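PDB 3EWL: uncharacterized conserved protein BF1870 from Bacteroides fragilis, which is of unknown function but carries a thioredoxin-like domain, the C-terminal part of a longer protein, and may therefore take part in thiol-disulfide chemistry. Local coordinates for residues 115-118 against 119-123; 12-15 against 16-20; 45-48 against 49-53. All coordinates share one frame; numbering follows the deposited sequence. Where two conformers were deposited one is given.

In the fold
Along the chain the order is interaction 2, interaction 3, interaction 1, and none touches another. Interaction 2 closes the small hairpin of strands 11-13 and 19-21. Interaction 3 is the last part of helix 40-50, whose start carries a CxxC sequence like that of thioredoxins. Interaction 1 is the hairpin between strands 112-116 and 122-124, at one edge of the five-stranded mixed sheet. Centres of 1 and 2 lie about 22 Å apart, of 1 and 3 about 21 Å, and of 2 and 3 about 24 Å. Interactions 1 and 3 lie on that sheet and on a helix packed against it, while the separate hairpin of interaction 2 meets the sheet at strand 90-93, where Val13 bonds through its backbone to Trp93.

Interaction 1 of 3, residues 115-118 against 119-123; sequences LLDG and RKRVI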
ATOM      1  N   LEU A 115      -3.294   6.655   3.750  1.00 21.67           N
ATOM      2  CA  LEU A 115      -4.142   7.089   2.656  1.00 21.22           C
ATOM      3  C   LEU A 115      -3.594   8.388   2.021  1.00 21.94           C
ATOM      4  O   LEU A 115      -3.294   9.352   2.729  1.00 21.22           O
ATOM      5  CB  LEU A 115      -5.567   7.280   3.150  1.00 21.94           C
ATOM      6  CG  LEU A 115      -6.567   7.558   2.021  1.00 21.38           C
ATOM      7  CD1 LEU A 115      -6.621   6.438   1.001  1.00 21.15           C
ATOM      8  CD2 LEU A 115      -7.917   7.737   2.668  1.00 21.14           C
ATOM      9  N   LEU A 116      -3.450   8.405   0.700  1.00 21.17           N
ATOM     10  CA  LEU A 116      -2.984   9.599   0.020  1.00 21.65           C
ATOM     11  C   LEU A 116      -4.121  10.079  -0.858  1.00 23.07           C
ATOM     12  O   LEU A 116      -4.925   9.254  -1.320  1.00 20.59           O
ATOM     13  CB  LEU A 116      -1.794   9.293  -0.925  1.00 22.17           C
ATOM     14  CG  LEU A 116      -0.740   8.335  -0.435  1.00 23.42           C
ATOM     15  CD1 LEU A 116       0.332   8.154  -1.487  1.00 23.87           C
ATOM     16  CD2 LEU A 116      -0.152   8.848   0.902  1.00 23.22           C
ATOM     17  N   ASP A 117      -4.165  11.392  -1.110  1.00 24.47           N
ATOM     18  CA  ASP A 117      -5.169  11.980  -1.975  1.00 25.39           C
ATOM     19  C   ASP A 117      -4.681  12.035  -3.410  1.00 26.38           C
ATOM     20  O   ASP A 117      -3.729  11.349  -3.781  1.00 27.14           O
ATOM     21  CB  ASP A 117      -5.540  13.387  -1.488  1.00 26.61           C
ATOM     22  CG  ASP A 117      -4.445  14.473  -1.776  1.00 29.06           C
ATOM     23  OD1 ASP A 117      -3.391  14.238  -2.409  1.00 30.25           O
ATOM     24  OD2 ASP A 117      -4.697  15.622  -1.371  1.00 32.09           O
ATOM     25  N   GLY A 118      -5.333  12.876  -4.206  1.00 26.96           N
ATOM     26  CA  GLY A 118      -5.066  12.991  -5.616  1.00 28.64           C
ATOM     27  C   GLY A 118      -3.706  13.575  -5.919  1.00 30.43           C
ATOM     28  O   GLY A 118      -3.121  13.262  -6.953  1.00 30.99           O
ATOM     29  N   ARG A 119      -3.206  14.427  -5.036  1.00 31.40           N
ATOM     30  CA  ARG A 119      -1.853  14.987  -5.219  1.00 32.78           C
ATOM     31  C   ARG A 119      -0.751  14.172  -4.519  1.00 31.54           C
ATOM     32  O   ARG A 119       0.397  14.602  -4.456  1.00 30.09           O
ATOM     33  CB  ARG A 119      -1.820  16.473  -4.805  1.00 33.14           C
ATOM     34  CG  ARG A 119      -2.224  17.361  -6.011  1.00 38.93           C
ATOM     35  CD  ARG A 119      -2.606  18.839  -5.696  1.00 44.53           C
ATOM     36  NE  ARG A 119      -3.207  19.438  -6.906  1.00 48.73           N
ATOM     37  CZ  ARG A 119      -3.254  20.736  -7.184  1.00 48.65           C
ATOM     38  NH1 ARG A 119      -2.731  21.611  -6.332  1.00 49.35           N
ATOM     39  NH2 ARG A 119      -3.821  21.154  -8.316  1.00 47.76           N
ATOM     40  N   LYS A 120      -1.114  12.993  -4.012  1.00 30.90           N
ATOM     41  CA  LYS A 120      -0.193  12.158  -3.242  1.00 29.88           C
ATOM     42  C   LYS A 120       0.142  12.827  -1.936  1.00 29.89           C
ATOM     43  O   LYS A 120       1.211  12.597  -1.348  1.00 29.93           O
ATOM     44  CB  LYS A 120       1.101  11.892  -4.013  1.00 29.86           C
ATOM     45  CG  LYS A 120       0.929  11.133  -5.275  1.00 30.33           C
ATOM     46  CD  LYS A 120       0.048   9.942  -5.062  1.00 31.92           C
ATOM     47  CE  LYS A 120      -0.644   9.571  -6.359  1.00 34.17           C
ATOM     48  NZ  LYS A 120       0.098   8.485  -6.951  1.00 33.43           N
ATOM     49  N   ARG A 121      -0.759  13.679  -1.471  1.00 29.28           N
ATOM     50  CA  ARG A 121      -0.603  14.216  -0.139  1.00 29.18           C
ATOM     51  C   ARG A 121      -1.076  13.191   0.900  1.00 28.50           C
ATOM     52  O   ARG A 121      -2.072  12.505   0.662  1.00 27.25           O
ATOM     53  CB  ARG A 121      -1.368  15.520  -0.036  1.00 31.06           C
ATOM     54  CG  ARG A 121      -1.851  15.762   1.354  1.00 36.20           C
ATOM     55  CD  ARG A 121      -1.479  17.135   1.792  1.00 45.62           C
ATOM     56  NE  ARG A 121      -2.424  18.127   1.292  1.00 48.72           N
ATOM     57  CZ  ARG A 121      -2.567  19.321   1.847  1.00 51.16           C
ATOM     58  NH1 ARG A 121      -1.830  19.641   2.918  1.00 49.18           N
ATOM     59  NH2 ARG A 121      -3.453  20.185   1.334  1.00 52.05           N
ATOM     60  N   VAL A 122      -0.359  13.065   2.032  1.00 27.24           N
ATOM     61  CA  VAL A 122      -0.750  12.120   3.074  1.00 26.17           C
ATOM     62  C   VAL A 122      -2.001  12.657   3.795  1.00 26.74           C
ATOM     63  O   VAL A 122      -1.938  13.698   4.463  1.00 27.40           O
ATOM     64  CB  VAL A 122       0.380  11.891   4.100  1.00 25.76           C
ATOM     65  CG1 VAL A 122      -0.133  11.062   5.251  1.00 26.68           C
ATOM     66  CG2 VAL A 122       1.618  11.234   3.454  1.00 22.81           C
ATOM     67  N   ILE A 123      -3.152  12.015   3.603  1.00 26.42           N
ATOM     68  CA  ILE A 123      -4.369  12.498   4.264  1.00 26.10           C
ATOM     69  C   ILE A 123      -4.706  11.651   5.492  1.00 25.45           C
ATOM     70  O   ILE A 123      -5.301  12.141   6.434  1.00 25.69           O
ATOM     71  CB  ILE A 123      -5.626  12.707   3.300  1.00 27.12           C
ATOM     72  CG1 ILE A 123      -6.037  11.451   2.595  1.00 27.70           C
ATOM     73  CG2 ILE A 123      -5.441  13.841   2.266  1.00 26.53           C
ATOM     74  CD1 ILE A 123      -7.420  11.593   1.923  1.00 30.47           C
TER
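OD1 of Asp117 takes two backbone N-H groups of the next few residues. Arg121 N reaches it at 2.8 Å, coming from above the carboxylate plane with an N-H...O angle of 155°; Arg119 N lies 2.6 Å from OD1, but its bond is bent and weak, in the manner of an Asx turn. With chi1 at 74°, the carboxylate swings between its own backbone N and carbonyl and so faces back into the loop. OD2 rests against CB of Arg121, 3.6 Å away, while the Arg121 guanidinium goes on to the carbonyl of Gly4.

The backbone makes a type I turn from Asp117 to Lys120 with a G1 beta bulge: Lys120 N bonds to Asp117 O, Asp117 N to Arg121 O at 3.0 Å, and Lys120 takes a positive phi of 67°. This is the hairpin joining the last two strands of the thioredoxin-like sheet. Behind the turn, Ile123 N bonds to Leu115 O at 2.8 Å, and CD1 of Ile123 packs on Leu115 CD2 beneath helix 129-137. CD2 of Leu116 meets Val122 CG2 at 3.9 Å, on the face that also receives Ala7. Lys120 NZ leaves the turn for the carbonyl of Leu25.

Interaction 2 of 3, residues 12-15 against 16-20; sequences YVTV and HGDNS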
ATOM      1  N   TYR A  12       9.546   0.731  -7.197  1.00 20.91           N
ATOM      2  CA  TYR A  12       9.214  -0.639  -6.821  1.00 21.03           C
ATOM      3  C   TYR A  12       9.180  -1.479  -8.072  1.00 21.65           C
ATOM      4  O   TYR A  12       9.083  -0.943  -9.187  1.00 21.59           O
ATOM      5  CB  TYR A  12       7.863  -0.720  -6.081  1.00 20.16           C
ATOM      6  CG  TYR A  12       6.706  -0.237  -6.896  1.00 23.73           C
ATOM      7  CD1 TYR A  12       5.954  -1.129  -7.664  1.00 25.83           C
ATOM      8  CD2 TYR A  12       6.345   1.125  -6.913  1.00 23.79           C
ATOM      9  CE1 TYR A  12       4.887  -0.684  -8.457  1.00 25.46           C
ATOM     10  CE2 TYR A  12       5.275   1.592  -7.718  1.00 24.97           C
ATOM     11  CZ  TYR A  12       4.561   0.680  -8.478  1.00 27.13           C
ATOM     12  OH  TYR A  12       3.521   1.110  -9.241  1.00 26.05           O
ATOM     13  N   VAL A  13       9.254  -2.794  -7.884  1.00 21.62           N
ATOM     14  CA  VAL A  13       9.042  -3.742  -8.967  1.00 22.23           C
ATOM     15  C   VAL A  13       7.897  -4.661  -8.595  1.00 22.51           C
ATOM     16  O   VAL A  13       7.635  -4.911  -7.400  1.00 21.42           O
ATOM     17  CB  VAL A  13      10.323  -4.535  -9.322  1.00 22.33           C
ATOM     18  CG1 VAL A  13      10.748  -5.460  -8.165  1.00 22.86           C
ATOM     19  CG2 VAL A  13      10.123  -5.287 -10.672  1.00 24.18           C
ATOM     20  N   THR A  14       7.160  -5.091  -9.614  1.00 23.43           N
ATOM     21  CA  THR A  14       6.165  -6.127  -9.421  1.00 23.65           C
ATOM     22  C   THR A  14       6.681  -7.441  -9.986  1.00 25.25           C
ATOM     23  O   THR A  14       7.698  -7.507 -10.705  1.00 24.29           O
ATOM     24  CB  THR A  14       4.821  -5.794 -10.082  1.00 24.03           C
ATOM     25  OG1 THR A  14       4.964  -5.904 -11.501  1.00 21.92           O
ATOM     26  CG2 THR A  14       4.389  -4.401  -9.733  1.00 24.39           C
ATOM     27  N   VAL A  15       5.948  -8.492  -9.667  1.00 26.00           N
ATOM     28  CA  VAL A  15       6.272  -9.794 -10.137  1.00 29.18           C
ATOM     29  C   VAL A  15       6.207  -9.892 -11.674  1.00 30.42           C
ATOM     30  O   VAL A  15       6.932 -10.666 -12.274  1.00 30.78           O
ATOM     31  CB  VAL A  15       5.357 -10.794  -9.417  1.00 29.69           C
ATOM     32  CG1 VAL A  15       4.744 -11.757 -10.371  1.00 30.38           C
ATOM     33  CG2 VAL A  15       6.122 -11.438  -8.255  1.00 28.11           C
ATOM     34  N   HIS A  16       5.380  -9.066 -12.297  1.00 31.69           N
ATOM     35  CA  HIS A  16       5.324  -8.993 -13.743  1.00 34.04           C
ATOM     36  C   HIS A  16       6.380  -8.066 -14.320  1.00 35.60           C
ATOM     37  O   HIS A  16       6.318  -7.680 -15.490  1.00 36.80           O
ATOM     38  CB  HIS A  16       3.908  -8.625 -14.163  1.00 33.95           C
ATOM     39  CG  HIS A  16       2.902  -9.583 -13.622  1.00 34.78           C
ATOM     40  ND1 HIS A  16       2.191  -9.340 -12.468  1.00 37.51           N
ATOM     41  CD2 HIS A  16       2.567 -10.834 -14.018  1.00 36.91           C
ATOM     42  CE1 HIS A  16       1.415 -10.380 -12.206  1.00 38.14           C
ATOM     43  NE2 HIS A  16       1.626 -11.304 -13.130  1.00 38.88           N
ATOM     44  N   GLY A  17       7.352  -7.724 -13.484  1.00 36.69           N
ATOM     45  CA  GLY A  17       8.558  -7.033 -13.904  1.00 38.51           C
ATOM     46  C   GLY A  17       8.430  -5.579 -14.286  1.00 39.80           C
ATOM     47  O   GLY A  17       9.358  -4.985 -14.841  1.00 40.79           O
ATOM     48  N   ASP A  18       7.290  -4.979 -14.021  1.00 41.02           N
ATOM     49  CA  ASP A  18       7.250  -3.543 -14.216  1.00 42.28           C
ATOM     50  C   ASP A  18       7.853  -2.745 -13.036  1.00 42.02           C
ATOM     51  O   ASP A  18       7.472  -2.949 -11.880  1.00 41.73           O
ATOM     52  CB  ASP A  18       5.869  -3.023 -14.669  1.00 43.20           C
ATOM     53  CG  ASP A  18       4.707  -3.957 -14.324  1.00 44.40           C
ATOM     54  OD1 ASP A  18       4.159  -3.807 -13.213  1.00 49.23           O
ATOM     55  OD2 ASP A  18       4.288  -4.769 -15.190  1.00 41.91           O
ATOM     56  N   ASN A  19       8.840  -1.901 -13.352  1.00 41.20           N
ATOM     57  CA  ASN A  19       9.410  -0.955 -12.400  1.00 40.74           C
ATOM     58  C   ASN A  19       8.699   0.353 -12.566  1.00 40.08           C
ATOM     59  O   ASN A  19       8.501   0.818 -13.695  1.00 40.52           O
ATOM     60  CB  ASN A  19      10.889  -0.700 -12.666  1.00 41.50           C
ATOM     61  CG  ASN A  19      11.798  -1.717 -12.001  1.00 43.05           C
ATOM     62  OD1 ASN A  19      11.679  -2.921 -12.234  1.00 46.11           O
ATOM     63  ND2 ASN A  19      12.746  -1.227 -11.201  1.00 43.25           N
ATOM     64  N   SER A  20       8.298   0.953 -11.462  1.00 37.90           N
ATOM     65  CA  SER A  20       7.709   2.273 -11.554  1.00 36.96           C
ATOM     66  C   SER A  20       7.927   3.058 -10.267  1.00 35.47           C
ATOM     67  O   SER A  20       8.363   2.512  -9.241  1.00 35.20           O
ATOM     68  CB  SER A  20       6.205   2.200 -11.905  1.00 37.36           C
ATOM     69  OG  SER A  20       5.738   3.441 -12.453  1.00 39.56           O
TER
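Thr14 meets Asp18 across the tip of the hairpin, and its side chain can be followed outward. CB sits 3.8 Å from Asp18 OD1. There the chain forks. OG1, turned between the Thr14 backbone N and carbonyl carbon (chi1 72°), donates a hydrogen bond to Asp18 OD1 at 2.8 Å, meeting that oxygen from above the carboxylate plane. The same hydroxyl oxygen is approached by His16 N at 3.3 Å, a weak bond that makes an ST turn. The other branch, CG2, lies 3.5 Å from Asp18 OD1 and also comes up to the edge of the Tyr12 ring, in its plane.

Around this fork the backbone forms a type I turn from Thr14 to Gly17, closed by Gly17 N to Thr14 O at 2.8 Å. Thr14 N bonds to Asp18 O, and Gly17 takes a phi of 72°, completing a G1 bulge. Beyond it Tyr12 and Ser20 are a hydrogen-bonded antiparallel pair, with Ser20 O 3.4 Å from Tyr12 CD2, at an oblique approach to the ring. That ring reaches inward to Leu67, Ile69 and Ile90, and Val13 bonds through its backbone to Trp93 of strand 90-93; both join the hairpin to the main sheet. At the turn itself Val15 CG1 sits over a face of the His16 imidazole, a CH-pi contact of 4.0 Å to the ring centroid.

Since the threonine hydroxyl gives to the carboxylate and receives, weakly, from the backbone, its rotation is set from two directions; the hydrogen bond that Asp18 accepts probably favours its ionised form slightly.

Interaction 3 of 3, residues 45-48 against 49-53; sequences FEKL and FAEIP
Phe45 and Phe49, one helical turn apart, form the tight side of this contact. CE2 of Phe45 comes within 3.8 Å of Phe49 CD1, the rings meeting obliquely. Both have CG anti to the backbone N (chi1 -177° for Phe45 and -171° for Phe49), which sends the two rings off the same side of the helix into the hydrophobic interior. There Phe45 packs on Met31 and Phe33 and Phe49 on Met31, Leu64 and Val66, setting the helix against the central sheet; Phe49 also meets the Phe55 ring, and the Trp89 ring edge-to-face. Their backbones are joined as well: Phe49 N bonds to Phe45 O at 2.8 Å.

The outer side is looser. Lys47 runs out extended and bends only at its last torsion, bringing NZ to 3.2 Å from Glu51 OE1 in a salt bridge whose hydrogen bond is weak. Both residues are exposed. Between these sides the helical pattern gives way: the bond from Ala50 N to Glu46 O is weak at 3.4 Å, and Glu51 N turns to Leu48 O at 3.0 Å, three residues back, entering above the carbonyl plane. Ile52 then serves as N-cap position of helix 53-61, its side chain lying on Met129 and Ile133. Glu46, pointing away, pairs with Arg43 toward the start of the helix.

Glu51 OE2 also lies 3.2 Å from Lys47 O, two acceptors together, and the Lys47 ammonium probably offsets the electrostatic cost of placing the carboxylate oxygen near that carbonyl; the aromatic side is probably held mainly by apolar packing.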
ATOM      1  N   PHE A  45      -6.042  -8.088   7.626  1.00 19.65           N
ATOM      2  CA  PHE A  45      -6.445  -6.815   7.038  1.00 20.33           C
ATOM      3  C   PHE A  45      -6.892  -7.019   5.576  1.00 20.07           C
ATOM      4  O   PHE A  45      -7.937  -6.502   5.144  1.00 19.86           O
ATOM      5  CB  PHE A  45      -5.291  -5.765   7.095  1.00 20.75           C
ATOM      6  CG  PHE A  45      -5.697  -4.418   6.559  1.00 23.86           C
ATOM      7  CD1 PHE A  45      -6.113  -3.410   7.427  1.00 26.49           C
ATOM      8  CD2 PHE A  45      -5.759  -4.184   5.186  1.00 27.06           C
ATOM      9  CE1 PHE A  45      -6.522  -2.188   6.952  1.00 26.65           C
ATOM     10  CE2 PHE A  45      -6.178  -2.937   4.691  1.00 28.63           C
ATOM     11  CZ  PHE A  45      -6.566  -1.948   5.575  1.00 29.22           C
ATOM     12  N   GLU A  46      -6.058  -7.734   4.810  1.00 20.60           N
ATOM     13  CA  GLU A  46      -6.338  -8.092   3.407  1.00 21.20           C
ATOM     14  C   GLU A  46      -7.706  -8.774   3.301  1.00 20.59           C
ATOM     15  O   GLU A  46      -8.502  -8.399   2.465  1.00 20.09           O
ATOM     16  CB  GLU A  46      -5.253  -9.020   2.820  1.00 20.92           C
ATOM     17  CG  GLU A  46      -3.901  -8.363   2.590  1.00 21.56           C
ATOM     18  CD  GLU A  46      -2.720  -9.373   2.606  1.00 24.93           C
ATOM     19  OE1 GLU A  46      -1.540  -8.938   2.784  1.00 24.21           O
ATOM     20  OE2 GLU A  46      -2.957 -10.584   2.443  1.00 23.05           O
ATOM     21  N   LYS A  47      -7.974  -9.742   4.176  1.00 20.54           N
ATOM     22  CA  LYS A  47      -9.257 -10.446   4.226  1.00 21.06           C
ATOM     23  C   LYS A  47     -10.434  -9.517   4.531  1.00 21.72           C
ATOM     24  O   LYS A  47     -11.470  -9.597   3.874  1.00 22.26           O
ATOM     25  CB  LYS A  47      -9.194 -11.574   5.269  1.00 21.51           C
ATOM     26  CG  LYS A  47     -10.492 -12.397   5.366  1.00 22.07           C
ATOM     27  CD  LYS A  47     -10.534 -13.234   6.600  1.00 23.16           C
ATOM     28  CE  LYS A  47     -11.780 -14.085   6.621  1.00 23.91           C
ATOM     29  NZ  LYS A  47     -12.950 -13.258   7.008  1.00 25.20           N
ATOM     30  N   LEU A  48     -10.280  -8.640   5.523  0.50 22.02           N
ATOM     31  CA  LEU A  48     -11.370  -7.748   5.927  0.50 22.50           C
ATOM     32  C   LEU A  48     -11.651  -6.697   4.860  0.50 22.33           C
ATOM     33  O   LEU A  48     -12.798  -6.381   4.584  0.50 21.57           O
ATOM     34  CB  LEU A  48     -11.048  -7.027   7.235  0.50 22.43           C
ATOM     35  CG  LEU A  48     -11.039  -7.760   8.573  0.50 23.60           C
ATOM     36  CD1 LEU A  48     -10.742  -6.743   9.689  0.50 24.32           C
ATOM     37  CD2 LEU A  48     -12.359  -8.482   8.835  0.50 23.81           C
ATOM     38  N   PHE A  49     -10.581  -6.141   4.289  1.00 22.75           N
ATOM     39  CA  PHE A  49     -10.696  -5.132   3.242  1.00 24.15           C
ATOM     40  C   PHE A  49     -11.625  -5.627   2.118  1.00 24.63           C
ATOM     41  O   PHE A  49     -12.480  -4.872   1.651  1.00 25.07           O
ATOM     42  CB  PHE A  49      -9.297  -4.765   2.697  1.00 25.37           C
ATOM     43  CG  PHE A  49      -9.290  -3.584   1.775  1.00 29.22           C
ATOM     44  CD1 PHE A  49      -8.967  -2.314   2.260  1.00 33.15           C
ATOM     45  CD2 PHE A  49      -9.627  -3.741   0.422  1.00 32.04           C
ATOM     46  CE1 PHE A  49      -8.964  -1.198   1.409  1.00 35.39           C
ATOM     47  CE2 PHE A  49      -9.627  -2.651  -0.447  1.00 34.82           C
ATOM     48  CZ  PHE A  49      -9.295  -1.370   0.044  1.00 35.30           C
ATOM     49  N   ALA A  50     -11.478  -6.902   1.719  1.00 25.53           N
ATOM     50  CA  ALA A  50     -12.215  -7.479   0.574  1.00 25.90           C
ATOM     51  C   ALA A  50     -13.691  -7.658   0.900  1.00 26.47           C
ATOM     52  O   ALA A  50     -14.508  -7.823  -0.017  1.00 26.66           O
ATOM     53  CB  ALA A  50     -11.616  -8.822   0.144  1.00 25.65           C
ATOM     54  N   GLU A  51     -14.038  -7.666   2.192  1.00 26.71           N
ATOM     55  CA  GLU A  51     -15.453  -7.749   2.572  1.00 27.76           C
ATOM     56  C   GLU A  51     -16.095  -6.417   2.925  1.00 27.13           C
ATOM     57  O   GLU A  51     -17.155  -6.409   3.508  1.00 27.22           O
ATOM     58  CB  GLU A  51     -15.744  -8.834   3.623  1.00 27.95           C
ATOM     59  CG  GLU A  51     -14.969  -8.752   4.890  1.00 32.32           C
ATOM     60  CD  GLU A  51     -14.474 -10.120   5.331  1.00 34.88           C
ATOM     61  OE1 GLU A  51     -14.209 -10.326   6.522  1.00 38.22           O
ATOM     62  OE2 GLU A  51     -14.332 -10.994   4.479  1.00 35.55           O
ATOM     63  N   ILE A  52     -15.475  -5.308   2.528  1.00 27.39           N
ATOM     64  CA  ILE A  52     -16.113  -3.978   2.570  1.00 27.62           C
ATOM     65  C   ILE A  52     -16.482  -3.536   1.126  1.00 28.43           C
ATOM     66  O   ILE A  52     -15.603  -3.164   0.339  1.00 27.82           O
ATOM     67  CB  ILE A  52     -15.190  -2.933   3.248  1.00 27.52           C
ATOM     68  CG1 ILE A  52     -14.769  -3.418   4.655  1.00 27.35           C
ATOM     69  CG2 ILE A  52     -15.881  -1.577   3.316  1.00 27.63           C
ATOM     70  CD1 ILE A  52     -13.659  -2.598   5.279  1.00 26.62           C
ATOM     71  N   PRO A  53     -17.778  -3.585   0.762  1.00 29.29           N
ATOM     72  CA  PRO A  53     -18.081  -3.541  -0.685  1.00 30.27           C
ATOM     73  C   PRO A  53     -17.714  -2.228  -1.365  1.00 30.23           C
ATOM     74  O   PRO A  53     -17.240  -2.254  -2.501  1.00 31.90           O
ATOM     75  CB  PRO A  53     -19.613  -3.806  -0.766  1.00 29.50           C
ATOM     76  CG  PRO A  53     -20.026  -4.202   0.621  1.00 29.45           C
ATOM     77  CD  PRO A  53     -19.010  -3.578   1.564  1.00 30.17           C
TER